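Local coordinates for glutamate--LysW ligase ArgX (Sulfolobus tokodaii, PDB 3VPB), which probably catalyses the ATP-dependent joining of the amino group of glutamate to the gamma-carboxyl group of the C-terminal glutamate of the carrier protein LysW, at residues Glu168-Ile180 against Leu186-Glu198. Numbering follows the deposited sequence.
Sequences EYIQYKGRDIRCI and LLGCYARNIPPNE. With ADP (adenosine-5'-diphosphate), chain L; GLU (glutamic acid), chain M; SO4 (sulfate ion), chain P.
Arg-192 and Asp-176, a hydrogen-bonded antiparallel pair of the hairpin, meet on the face turned to the ligands. Arg-192 presents NE to the syn lone pair of Asp-176 OD2 at 2.8 Å, and NH1 adds a weak, bent bond to OD1 that completes the salt bridge; carboxylate and guanidinium planes lie only 18° apart. A bend at chi3 (-67°) folds the Arg-192 chain back to this carboxylate. Asp-176 OD1 also accepts the ribose hydroxyl O3' of ADP at 2.6 Å, and Arg-192 NH2 reaches the O atom of the bound glutamate at 2.9 Å. Arg-178, bent at chi2 and chi3, sends NH2 to O4 of a sulfate, probably from the crystallisation liquor, at 2.7 Å. Arg-192 NH2 sits over one face of that guanidinium, 3.2 Å from Arg-178 NH2, and bonds weakly to the same anion; Asp-237, a magnesium ligand, binds both arginines. Beside Arg-178, Tyr-190 holds glutamate OE2 through OH, its ring nearly perpendicular (86°) to the guanidinium, with Arg-178 CG against CE1. On the opposite face, toward helix 216-229, the Cys-179 to Cys-189 disulfide locks the strands. At the far end of the hairpin Leu-187 and Gly-188 form a classic bulge against Ile-180. At the other end Gln-171 OE1 gathers the backbone N-H groups of Lys-173, Gly-174 and Arg-175, NE2 returns to Arg-175 O, and Ile-194 CD1 packs on NE2 at 3.5 Å. An alanine here would remove that amide and is likely to leave the three N-H groups without their shared acceptor, freeing the turn to shift. One hairpin of the ATP-grasp domain thus ties ribose, glutamate and anion together, and the carboxylates and the anion probably offset the charge of the two close arginines.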
loop_
_atom_site.group_PDB
_atom_site.type_symbol
_atom_site.label_atom_id
_atom_site.label_comp_id
_atom_site.label_asym_id
_atom_site.label_seq_id
_atom_site.Cartn_x
_atom_site.Cartn_y
_atom_site.Cartn_z
ATOM N N GLU B 168 -19.230 14.160 15.521
ATOM C CA GLU B 168 -19.326 14.431 16.954
ATOM C C GLU B 168 -19.008 13.168 17.738
ATOM O O GLU B 168 -19.315 12.056 17.307
ATOM C CB GLU B 168 -20.721 14.950 17.321
ATOM C CG GLU B 168 -21.829 14.001 16.995
ATOM C CD GLU B 168 -23.185 14.486 17.502
ATOM O OE1 GLU B 168 -23.245 15.059 18.627
ATOM O OE2 GLU B 168 -24.192 14.278 16.780
ATOM N N TYR B 169 -18.386 13.357 18.895
ATOM C CA TYR B 169 -18.070 12.253 19.776
ATOM C C TYR B 169 -19.249 12.036 20.721
ATOM O O TYR B 169 -19.649 12.959 21.426
ATOM C CB TYR B 169 -16.790 12.596 20.541
ATOM C CG TYR B 169 -16.365 11.532 21.511
ATOM C CD1 TYR B 169 -16.142 10.220 21.092
ATOM C CD2 TYR B 169 -16.187 11.839 22.853
ATOM C CE1 TYR B 169 -15.751 9.232 21.999
ATOM C CE2 TYR B 169 -15.779 10.867 23.769
ATOM C CZ TYR B 169 -15.564 9.581 23.333
ATOM O OH TYR B 169 -15.178 8.635 24.250
ATOM N N ILE B 170 -19.834 10.832 20.692
ATOM C CA ILE B 170 -21.038 10.562 21.465
ATOM C C ILE B 170 -20.738 9.396 22.378
ATOM O O ILE B 170 -20.686 8.231 21.941
ATOM C CB ILE B 170 -22.280 10.223 20.557
ATOM C CG1 ILE B 170 -22.439 11.254 19.438
ATOM C CG2 ILE B 170 -23.562 10.174 21.391
ATOM C CD1 ILE B 170 -23.566 10.926 18.432
ATOM N N GLN B 171 -20.512 9.704 23.654
ATOM C CA GLN B 171 -20.293 8.648 24.629
ATOM C C GLN B 171 -20.338 9.228 26.027
ATOM O O GLN B 171 -19.492 10.067 26.402
ATOM C CB GLN B 171 -18.922 7.963 24.423
ATOM C CG GLN B 171 -18.667 6.816 25.401
ATOM C CD GLN B 171 -19.680 5.725 25.275
ATOM O OE1 GLN B 171 -20.463 5.485 26.188
ATOM N NE2 GLN B 171 -19.702 5.065 24.123
ATOM N N TYR B 172 -21.289 8.748 26.818
ATOM C CA TYR B 172 -21.331 9.146 28.215
ATOM C C TYR B 172 -21.726 8.003 29.123
ATOM O O TYR B 172 -21.875 8.187 30.332
ATOM C CB TYR B 172 -22.198 10.383 28.408
ATOM C CG TYR B 172 -23.683 10.130 28.398
ATOM C CD1 TYR B 172 -24.340 9.778 27.227
ATOM C CD2 TYR B 172 -24.434 10.262 29.568
ATOM C CE1 TYR B 172 -25.713 9.564 27.215
ATOM C CE2 TYR B 172 -25.832 10.050 29.567
ATOM C CZ TYR B 172 -26.448 9.686 28.392
ATOM O OH TYR B 172 -27.809 9.464 28.362
ATOM N N LYS B 173 -21.901 6.816 28.539
ATOM C CA LYS B 173 -22.327 5.636 29.312
ATOM C C LYS B 173 -21.302 4.514 29.436
ATOM O O LYS B 173 -21.467 3.612 30.278
ATOM C CB LYS B 173 -23.648 5.086 28.761
ATOM C CG LYS B 173 -24.813 6.036 28.983
ATOM C CD LYS B 173 -26.046 5.395 28.458
ATOM C CE LYS B 173 -27.281 6.175 28.809
ATOM N NZ LYS B 173 -28.390 5.218 28.626
ATOM N N GLY B 174 -20.248 4.569 28.616
ATOM C CA GLY B 174 -19.193 3.585 28.659
ATOM C C GLY B 174 -19.537 2.324 27.887
ATOM O O GLY B 174 -19.074 1.247 28.219
ATOM N N ARG B 175 -20.373 2.470 26.865
ATOM C CA ARG B 175 -20.804 1.312 26.071
ATOM C C ARG B 175 -21.402 1.796 24.765
ATOM O O ARG B 175 -21.705 2.967 24.614
ATOM C CB ARG B 175 -21.891 0.522 26.815
ATOM C CG ARG B 175 -23.205 1.313 26.812
ATOM C CD ARG B 175 -24.160 0.862 27.825
ATOM N NE ARG B 175 -25.488 1.475 27.619
ATOM C CZ ARG B 175 -26.556 1.124 28.318
ATOM N NH1 ARG B 175 -26.424 0.163 29.224
ATOM N NH2 ARG B 175 -27.749 1.700 28.115
ATOM N N ASP B 176 -21.588 0.880 23.824
ATOM C CA ASP B 176 -22.550 1.135 22.773
ATOM C C ASP B 176 -23.549 -0.020 22.707
ATOM O O ASP B 176 -23.450 -0.976 23.484
ATOM C CB ASP B 176 -21.884 1.512 21.441
ATOM C CG ASP B 176 -21.230 0.342 20.733
ATOM O OD1 ASP B 176 -20.782 0.572 19.588
ATOM O OD2 ASP B 176 -21.188 -0.795 21.290
ATOM N N ILE B 177 -24.552 0.100 21.850
ATOM C CA ILE B 177 -25.563 -0.925 21.758
ATOM C C ILE B 177 -25.433 -1.636 20.415
ATOM O O ILE B 177 -25.263 -1.001 19.384
ATOM C CB ILE B 177 -26.947 -0.321 21.943
ATOM C CG1 ILE B 177 -27.060 0.290 23.358
ATOM C CG2 ILE B 177 -28.042 -1.371 21.729
ATOM C CD1 ILE B 177 -28.321 1.209 23.513
ATOM N N ARG B 178 -25.459 -2.960 20.459
ATOM C CA ARG B 178 -25.416 -3.778 19.262
ATOM C C ARG B 178 -26.735 -4.562 19.197
ATOM O O ARG B 178 -27.087 -5.257 20.146
ATOM C CB ARG B 178 -24.190 -4.695 19.353
ATOM C CG ARG B 178 -24.214 -5.928 18.449
ATOM C CD ARG B 178 -24.462 -5.573 16.988
ATOM N NE ARG B 178 -23.358 -4.882 16.335
ATOM C CZ ARG B 178 -22.280 -5.495 15.832
ATOM N NH1 ARG B 178 -22.140 -6.816 15.920
ATOM N NH2 ARG B 178 -21.328 -4.783 15.234
ATOM N N CYS B 179 -27.455 -4.420 18.088
ATOM C CA CYS B 179 -28.660 -5.213 17.802
ATOM C C CYS B 179 -28.451 -6.050 16.542
ATOM O O CYS B 179 -27.548 -5.758 15.724
ATOM C CB CYS B 179 -29.850 -4.277 17.610
ATOM S SG CYS B 179 -30.037 -3.142 19.022
ATOM N N ILE B 180 -29.295 -7.068 16.379
ATOM C CA ILE B 180 -29.297 -7.906 15.194
ATOM C C ILE B 180 -30.747 -7.977 14.724
ATOM O O ILE B 180 -31.666 -8.059 15.545
ATOM C CB ILE B 180 -28.778 -9.322 15.483
ATOM C CG1 ILE B 180 -27.262 -9.271 15.751
ATOM C CG2 ILE B 180 -29.067 -10.274 14.270
ATOM C CD1 ILE B 180 -26.560 -10.621 15.960
ATOM N N LEU B 186 -36.556 -7.117 14.559
ATOM C CA LEU B 186 -35.562 -7.145 15.629
ATOM C C LEU B 186 -35.414 -8.527 16.276
ATOM O O LEU B 186 -36.402 -9.130 16.723
ATOM C CB LEU B 186 -35.907 -6.094 16.700
ATOM C CG LEU B 186 -34.921 -6.078 17.880
ATOM C CD1 LEU B 186 -33.519 -5.590 17.462
ATOM C CD2 LEU B 186 -35.476 -5.239 19.027
ATOM N N LEU B 187 -34.176 -9.028 16.343
ATOM C CA LEU B 187 -33.902 -10.275 17.045
ATOM C C LEU B 187 -33.546 -10.007 18.515
ATOM O O LEU B 187 -34.002 -10.712 19.436
ATOM C CB LEU B 187 -32.776 -11.059 16.345
ATOM C CG LEU B 187 -32.375 -12.400 16.951
ATOM C CD1 LEU B 187 -33.488 -13.464 16.737
ATOM C CD2 LEU B 187 -31.042 -12.889 16.412
ATOM N N GLY B 188 -32.735 -8.975 18.745
ATOM C CA GLY B 188 -32.340 -8.654 20.102
ATOM C C GLY B 188 -31.245 -7.606 20.087
ATOM O O GLY B 188 -30.729 -7.258 19.017
ATOM N N CYS B 189 -30.903 -7.132 21.286
ATOM C CA CYS B 189 -29.880 -6.099 21.481
ATOM C C CYS B 189 -29.097 -6.411 22.729
ATOM O O CYS B 189 -29.590 -7.075 23.655
ATOM C CB CYS B 189 -30.503 -4.700 21.650
ATOM S SG CYS B 189 -31.460 -4.038 20.289
ATOM N N TYR B 190 -27.867 -5.922 22.780
ATOM C CA TYR B 190 -27.114 -6.005 24.003
ATOM C C TYR B 190 -26.142 -4.822 24.056
ATOM O O TYR B 190 -26.017 -4.061 23.077
ATOM C CB TYR B 190 -26.429 -7.371 24.160
ATOM C CG TYR B 190 -25.180 -7.532 23.352
ATOM C CD1 TYR B 190 -25.249 -7.796 21.995
ATOM C CD2 TYR B 190 -23.922 -7.412 23.950
ATOM C CE1 TYR B 190 -24.100 -7.943 21.243
ATOM C CE2 TYR B 190 -22.791 -7.563 23.221
ATOM C CZ TYR B 190 -22.889 -7.826 21.862
ATOM O OH TYR B 190 -21.755 -7.952 21.119
ATOM N N ALA B 191 -25.474 -4.663 25.194
ATOM C CA ALA B 191 -24.499 -3.604 25.382
ATOM C C ALA B 191 -23.084 -4.152 25.270
ATOM O O ALA B 191 -22.775 -5.174 25.869
ATOM C CB ALA B 191 -24.686 -2.971 26.770
ATOM N N ARG B 192 -22.231 -3.458 24.523
ATOM C CA ARG B 192 -20.790 -3.755 24.493
ATOM C C ARG B 192 -20.110 -2.715 25.362
ATOM O O ARG B 192 -20.076 -1.525 24.989
ATOM C CB ARG B 192 -20.258 -3.646 23.065
ATOM C CG ARG B 192 -20.781 -4.705 22.125
ATOM C CD ARG B 192 -20.231 -4.527 20.723
ATOM N NE ARG B 192 -20.743 -3.302 20.108
ATOM C CZ ARG B 192 -20.625 -3.001 18.811
ATOM N NH1 ARG B 192 -21.134 -1.862 18.349
ATOM N NH2 ARG B 192 -20.009 -3.835 17.969
ATOM N N ASN B 193 -19.582 -3.149 26.509
ATOM C CA ASN B 193 -18.985 -2.222 27.483
ATOM C C ASN B 193 -17.523 -2.012 27.206
ATOM O O ASN B 193 -16.774 -2.970 27.064
ATOM C CB ASN B 193 -19.210 -2.726 28.909
ATOM C CG ASN B 193 -20.686 -2.784 29.255
ATOM O OD1 ASN B 193 -21.287 -1.764 29.591
ATOM N ND2 ASN B 193 -21.292 -3.970 29.116
ATOM N N ILE B 194 -17.127 -0.745 27.127
ATOM C CA ILE B 194 -15.761 -0.325 26.804
ATOM C C ILE B 194 -14.762 -0.732 27.902
ATOM O O ILE B 194 -14.975 -0.427 29.076
ATOM C CB ILE B 194 -15.707 1.223 26.519
ATOM C CG1 ILE B 194 -16.636 1.544 25.346
ATOM C CG2 ILE B 194 -14.272 1.664 26.268
ATOM C CD1 ILE B 194 -17.097 3.022 25.204
ATOM N N PRO B 195 -13.672 -1.416 27.515
ATOM C CA PRO B 195 -12.710 -1.860 28.520
ATOM C C PRO B 195 -11.735 -0.735 28.894
ATOM O O PRO B 195 -11.656 0.275 28.183
ATOM C CB PRO B 195 -11.990 -3.016 27.816
ATOM C CG PRO B 195 -11.977 -2.594 26.349
ATOM C CD PRO B 195 -13.340 -1.916 26.164
ATOM N N PRO B 196 -11.029 -0.878 30.031
ATOM C CA PRO B 196 -9.949 0.062 30.369
ATOM C C PRO B 196 -8.976 0.262 29.211
ATOM O O PRO B 196 -8.672 -0.699 28.495
ATOM C CB PRO B 196 -9.238 -0.640 31.529
ATOM C CG PRO B 196 -10.276 -1.441 32.164
ATOM C CD PRO B 196 -11.256 -1.862 31.110
ATOM N N ASN B 197 -8.492 1.499 29.042
ATOM C CA ASN B 197 -7.513 1.851 27.996
ATOM C C ASN B 197 -8.059 1.817 26.579
ATOM O O ASN B 197 -7.280 1.723 25.609
ATOM C CB ASN B 197 -6.266 0.963 28.086
ATOM C CG ASN B 197 -5.533 1.139 29.379
ATOM O OD1 ASN B 197 -5.252 2.270 29.800
ATOM N ND2 ASN B 197 -5.229 0.016 30.042
ATOM N N GLU B 198 -9.388 1.871 26.456
ATOM C CA GLU B 198 -10.040 1.907 25.154
ATOM C C GLU B 198 -11.048 3.032 25.093
ATOM O O GLU B 198 -11.582 3.476 26.124
ATOM C CB GLU B 198 -10.781 0.597 24.862
ATOM C CG GLU B 198 -10.129 -0.352 23.890
ATOM C CD GLU B 198 -9.699 0.281 22.539
ATOM O OE1 GLU B 198 -8.726 -0.239 21.925
ATOM O OE2 GLU B 198 -10.304 1.279 22.103
HETATM P PB ADP L . -16.450 -0.292 13.126
HETATM O O1B ADP L . -17.147 -0.645 11.865
HETATM O O2B ADP L . -16.936 -1.004 14.377
HETATM O O3B ADP L . -14.950 -0.259 13.053
HETATM P PA ADP L . -17.736 1.980 14.402
HETATM O O1A ADP L . -18.133 3.295 13.738
HETATM O O2A ADP L . -18.748 0.996 14.944
HETATM O O3A ADP L . -16.768 1.276 13.328
HETATM O "O5'" ADP L . -16.730 2.388 15.586
HETATM C "C5'" ADP L . -16.146 1.449 16.489
HETATM C "C4'" ADP L . -16.313 1.937 17.916
HETATM O "O4'" ADP L . -15.795 3.269 18.011
HETATM C "C3'" ADP L . -17.795 2.045 18.285
HETATM O "O3'" ADP L . -18.271 0.820 18.857
HETATM C "C2'" ADP L . -17.804 3.164 19.299
HETATM O "O2'" ADP L . -17.426 2.671 20.592
HETATM C "C1'" ADP L . -16.692 4.051 18.808
HETATM N N9 ADP L . -17.226 5.141 17.969
HETATM C C8 ADP L . -17.260 5.206 16.613
HETATM N N7 ADP L . -17.776 6.388 16.246
HETATM C C5 ADP L . -18.066 7.080 17.366
HETATM C C6 ADP L . -18.661 8.384 17.687
HETATM N N6 ADP L . -19.017 9.220 16.693
HETATM N N1 ADP L . -18.754 8.749 19.000
HETATM C C2 ADP L . -18.383 7.940 20.000
HETATM N N3 ADP L . -17.862 6.710 19.762
HETATM C C4 ADP L . -17.702 6.257 18.489
HETATM N N GLU M . -17.737 -7.310 15.285
HETATM C CA GLU M . -18.461 -7.160 16.576
HETATM C C GLU M . -17.526 -6.576 17.614
HETATM O O GLU M . -18.019 -5.888 18.527
HETATM C CB GLU M . -18.997 -8.516 17.065
HETATM C CG GLU M . -19.942 -8.409 18.249
HETATM C CD GLU M . -20.475 -9.761 18.722
HETATM O OE1 GLU M . -19.703 -10.753 18.722
HETATM O OE2 GLU M . -21.677 -9.804 19.106
HETATM O OXT GLU M . -16.294 -6.797 17.579
HETATM S S SO4 P . -18.140 -4.058 14.016
HETATM O O1 SO4 P . -17.734 -3.520 12.712
HETATM O O2 SO4 P . -16.969 -4.623 14.660
HETATM O O3 SO4 P . -18.801 -3.070 14.900
HETATM O O4 SO4 P . -19.044 -5.184 13.789
HETATM O O HOH W 1 -20.780 0.772 30.837
HETATM O O HOH W 2 -17.048 1.050 30.103
HETATM O O HOH W 3 -23.879 -1.440 30.144
#